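Local coordinates for protein fumarate lyase (Mesorhizobium sp., PDB 3C8T) that belongs to the fumarate lyase superfamily, whose largely helical subunits assemble into tetramers, here four copies of one chain, at residues Pro82-Leu87 with Lys96-Gly101. Sequence-based numbering, arbitrary orientation.
Sequences PLVEQL and KYLHWG
Val84, Leu87, Leu98 and His99 form a small, mostly buried apolar contact between helix 80-91 and the loop that leads from it to helix 104-140. The centre of the contact lies about 38 Å from the centre of the chain, near one end of the long subunit. The CA atoms of Val84 and Leu98, 7.1 Å apart, are the nearest pair across the two segments. Val84 points both methyls at the loop. Its CG1 lies anti to the backbone N (chi1 168°) and meets Leu98 CB at 4.1 Å. Its CG2 approaches the His99 ring obliquely, 3.9 Å from ND1. The His99 CB packs against both methyls, and the two side chains cross nearly at right angles. One turn further along the helix, Leu87 CG touches Leu98 CD2 at 4.0 Å. Leu98 CD2 also lies 4.0 Å from the backbone C of Leu87. The two segments meet through van der Waals packing; the polar ND1 of His99 has its partner elsewhere. It is hydrogen-bonded to Glu34 OE2 of helix 23-43, which probably helps to hold the ring in this orientation. Val84 touches Glu34 too. On the loop backbone, the carbonyl oxygens of Lys96, Leu98 and His99 accept hydrogen bonds from Arg379 of a second subunit. The loop between two helices thus folds back on the first of them, in the helical N-terminal part of a fumarate lyase superfamily subunit, where the loop also takes part in a subunit interface.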
loop_
_atom_site.group_PDB
_atom_site.type_symbol
_atom_site.label_atom_id
_atom_site.label_comp_id
_atom_site.label_asym_id
_atom_site.label_seq_id
_atom_site.Cartn_x
_atom_site.Cartn_y
_atom_site.Cartn_z
ATOM N N PRO A 82 -2.803 -35.722 1.798
ATOM C CA PRO A 82 -3.894 -36.406 1.112
ATOM C C PRO A 82 -3.534 -36.806 -0.322
ATOM O O PRO A 82 -3.818 -37.945 -0.737
ATOM C CB PRO A 82 -5.019 -35.355 1.110
ATOM C CG PRO A 82 -4.721 -34.457 2.205
ATOM C CD PRO A 82 -3.237 -34.387 2.273
ATOM N N LEU A 83 -2.898 -35.911 -1.080
ATOM C CA LEU A 83 -2.454 -36.315 -2.408
ATOM C C LEU A 83 -1.474 -37.525 -2.359
ATOM O O LEU A 83 -1.563 -38.451 -3.194
ATOM C CB LEU A 83 -1.868 -35.135 -3.203
ATOM C CG LEU A 83 -1.038 -35.593 -4.416
ATOM C CD1 LEU A 83 -1.925 -36.149 -5.531
ATOM C CD2 LEU A 83 -0.144 -34.452 -4.908
ATOM N N VAL A 84 -0.559 -37.532 -1.382
ATOM C CA VAL A 84 0.387 -38.667 -1.241
ATOM C C VAL A 84 -0.374 -39.974 -0.911
ATOM O O VAL A 84 -0.036 -41.034 -1.419
ATOM C CB VAL A 84 1.542 -38.361 -0.212
ATOM C CG1 VAL A 84 2.333 -39.609 0.144
ATOM C CG2 VAL A 84 2.466 -37.310 -0.778
ATOM N N GLU A 85 -1.419 -39.865 -0.084
ATOM C CA GLU A 85 -2.248 -41.002 0.263
ATOM C C GLU A 85 -2.926 -41.561 -1.004
ATOM O O GLU A 85 -2.890 -42.763 -1.239
ATOM C CB GLU A 85 -3.279 -40.615 1.328
ATOM C CG GLU A 85 -2.692 -40.341 2.749
ATOM C CD GLU A 85 -3.656 -39.516 3.655
ATOM O OE1 GLU A 85 -3.175 -38.722 4.538
ATOM O OE2 GLU A 85 -4.906 -39.654 3.473
ATOM N N GLN A 86 -3.517 -40.696 -1.829
ATOM C CA GLN A 86 -4.169 -41.168 -3.055
ATOM C C GLN A 86 -3.121 -41.814 -3.968
ATOM O O GLN A 86 -3.317 -42.899 -4.495
ATOM C CB GLN A 86 -4.917 -40.037 -3.773
ATOM C CG GLN A 86 -6.156 -39.460 -3.036
ATOM C CD GLN A 86 -6.987 -38.559 -3.943
ATOM O OE1 GLN A 86 -6.932 -38.704 -5.166
ATOM N NE2 GLN A 86 -7.774 -37.641 -3.356
ATOM N N LEU A 87 -1.973 -41.175 -4.123
ATOM C CA LEU A 87 -0.926 -41.765 -4.965
ATOM C C LEU A 87 -0.349 -43.071 -4.397
ATOM O O LEU A 87 0.047 -43.983 -5.150
ATOM C CB LEU A 87 0.185 -40.753 -5.226
ATOM C CG LEU A 87 1.217 -41.120 -6.288
ATOM C CD1 LEU A 87 0.577 -41.705 -7.572
ATOM C CD2 LEU A 87 2.083 -39.921 -6.627
ATOM N N LYS A 96 4.917 -46.960 -0.632
ATOM C CA LYS A 96 5.395 -46.763 0.714
ATOM C C LYS A 96 6.708 -45.978 0.724
ATOM O O LYS A 96 7.212 -45.645 1.804
ATOM C CB LYS A 96 5.530 -48.112 1.452
ATOM C CG LYS A 96 4.164 -48.741 1.888
ATOM C CD LYS A 96 3.059 -47.659 2.226
ATOM C CE LYS A 96 3.132 -47.041 3.662
ATOM N NZ LYS A 96 3.808 -45.672 3.799
ATOM N N TYR A 97 7.268 -45.679 -0.453
ATOM C CA TYR A 97 8.514 -44.908 -0.470
ATOM C C TYR A 97 8.362 -43.483 -0.944
ATOM O O TYR A 97 9.362 -42.780 -1.141
ATOM C CB TYR A 97 9.599 -45.601 -1.273
ATOM C CG TYR A 97 9.981 -46.951 -0.727
ATOM C CD1 TYR A 97 11.048 -47.094 0.161
ATOM C CD2 TYR A 97 9.256 -48.085 -1.100
ATOM C CE1 TYR A 97 11.395 -48.335 0.642
ATOM C CE2 TYR A 97 9.578 -49.313 -0.631
ATOM C CZ TYR A 97 10.648 -49.443 0.231
ATOM O OH TYR A 97 10.952 -50.703 0.679
ATOM N N LEU A 98 7.111 -43.072 -1.096
ATOM C CA LEU A 98 6.740 -41.747 -1.547
ATOM C C LEU A 98 7.053 -40.729 -0.453
ATOM O O LEU A 98 7.079 -41.083 0.741
ATOM C CB LEU A 98 5.246 -41.734 -1.841
ATOM C CG LEU A 98 4.523 -41.552 -3.194
ATOM C CD1 LEU A 98 5.387 -41.394 -4.421
ATOM C CD2 LEU A 98 3.475 -42.642 -3.380
ATOM N N HIS A 99 7.313 -39.479 -0.859
ATOM C CA HIS A 99 7.463 -38.381 0.087
ATOM C C HIS A 99 8.442 -38.819 1.155
ATOM O O HIS A 99 8.124 -38.795 2.344
ATOM C CB HIS A 99 6.092 -38.072 0.705
ATOM C CG HIS A 99 5.998 -36.750 1.402
ATOM N ND1 HIS A 99 5.675 -35.583 0.743
ATOM C CD2 HIS A 99 6.116 -36.422 2.715
ATOM C CE1 HIS A 99 5.620 -34.587 1.611
ATOM N NE2 HIS A 99 5.880 -35.071 2.815
ATOM N N TRP A 100 9.624 -39.259 0.750
ATOM C CA TRP A 100 10.580 -39.823 1.713
ATOM C C TRP A 100 11.524 -38.718 2.093
ATOM O O TRP A 100 12.313 -38.271 1.265
ATOM C CB TRP A 100 11.338 -40.962 1.035
ATOM C CG TRP A 100 12.287 -41.762 1.880
ATOM C CD1 TRP A 100 13.624 -41.506 2.109
ATOM C CD2 TRP A 100 11.993 -42.982 2.561
ATOM N NE1 TRP A 100 14.166 -42.483 2.917
ATOM C CE2 TRP A 100 13.192 -43.408 3.198
ATOM C CE3 TRP A 100 10.837 -43.759 2.696
ATOM C CZ2 TRP A 100 13.261 -44.584 3.961
ATOM C CZ3 TRP A 100 10.901 -44.923 3.453
ATOM C CH2 TRP A 100 12.120 -45.329 4.075
ATOM N N GLY A 101 11.410 -38.239 3.330
ATOM C CA GLY A 101 12.254 -37.159 3.822
ATOM C C GLY A 101 11.755 -35.763 3.472
ATOM O O GLY A 101 12.331 -34.791 3.934
#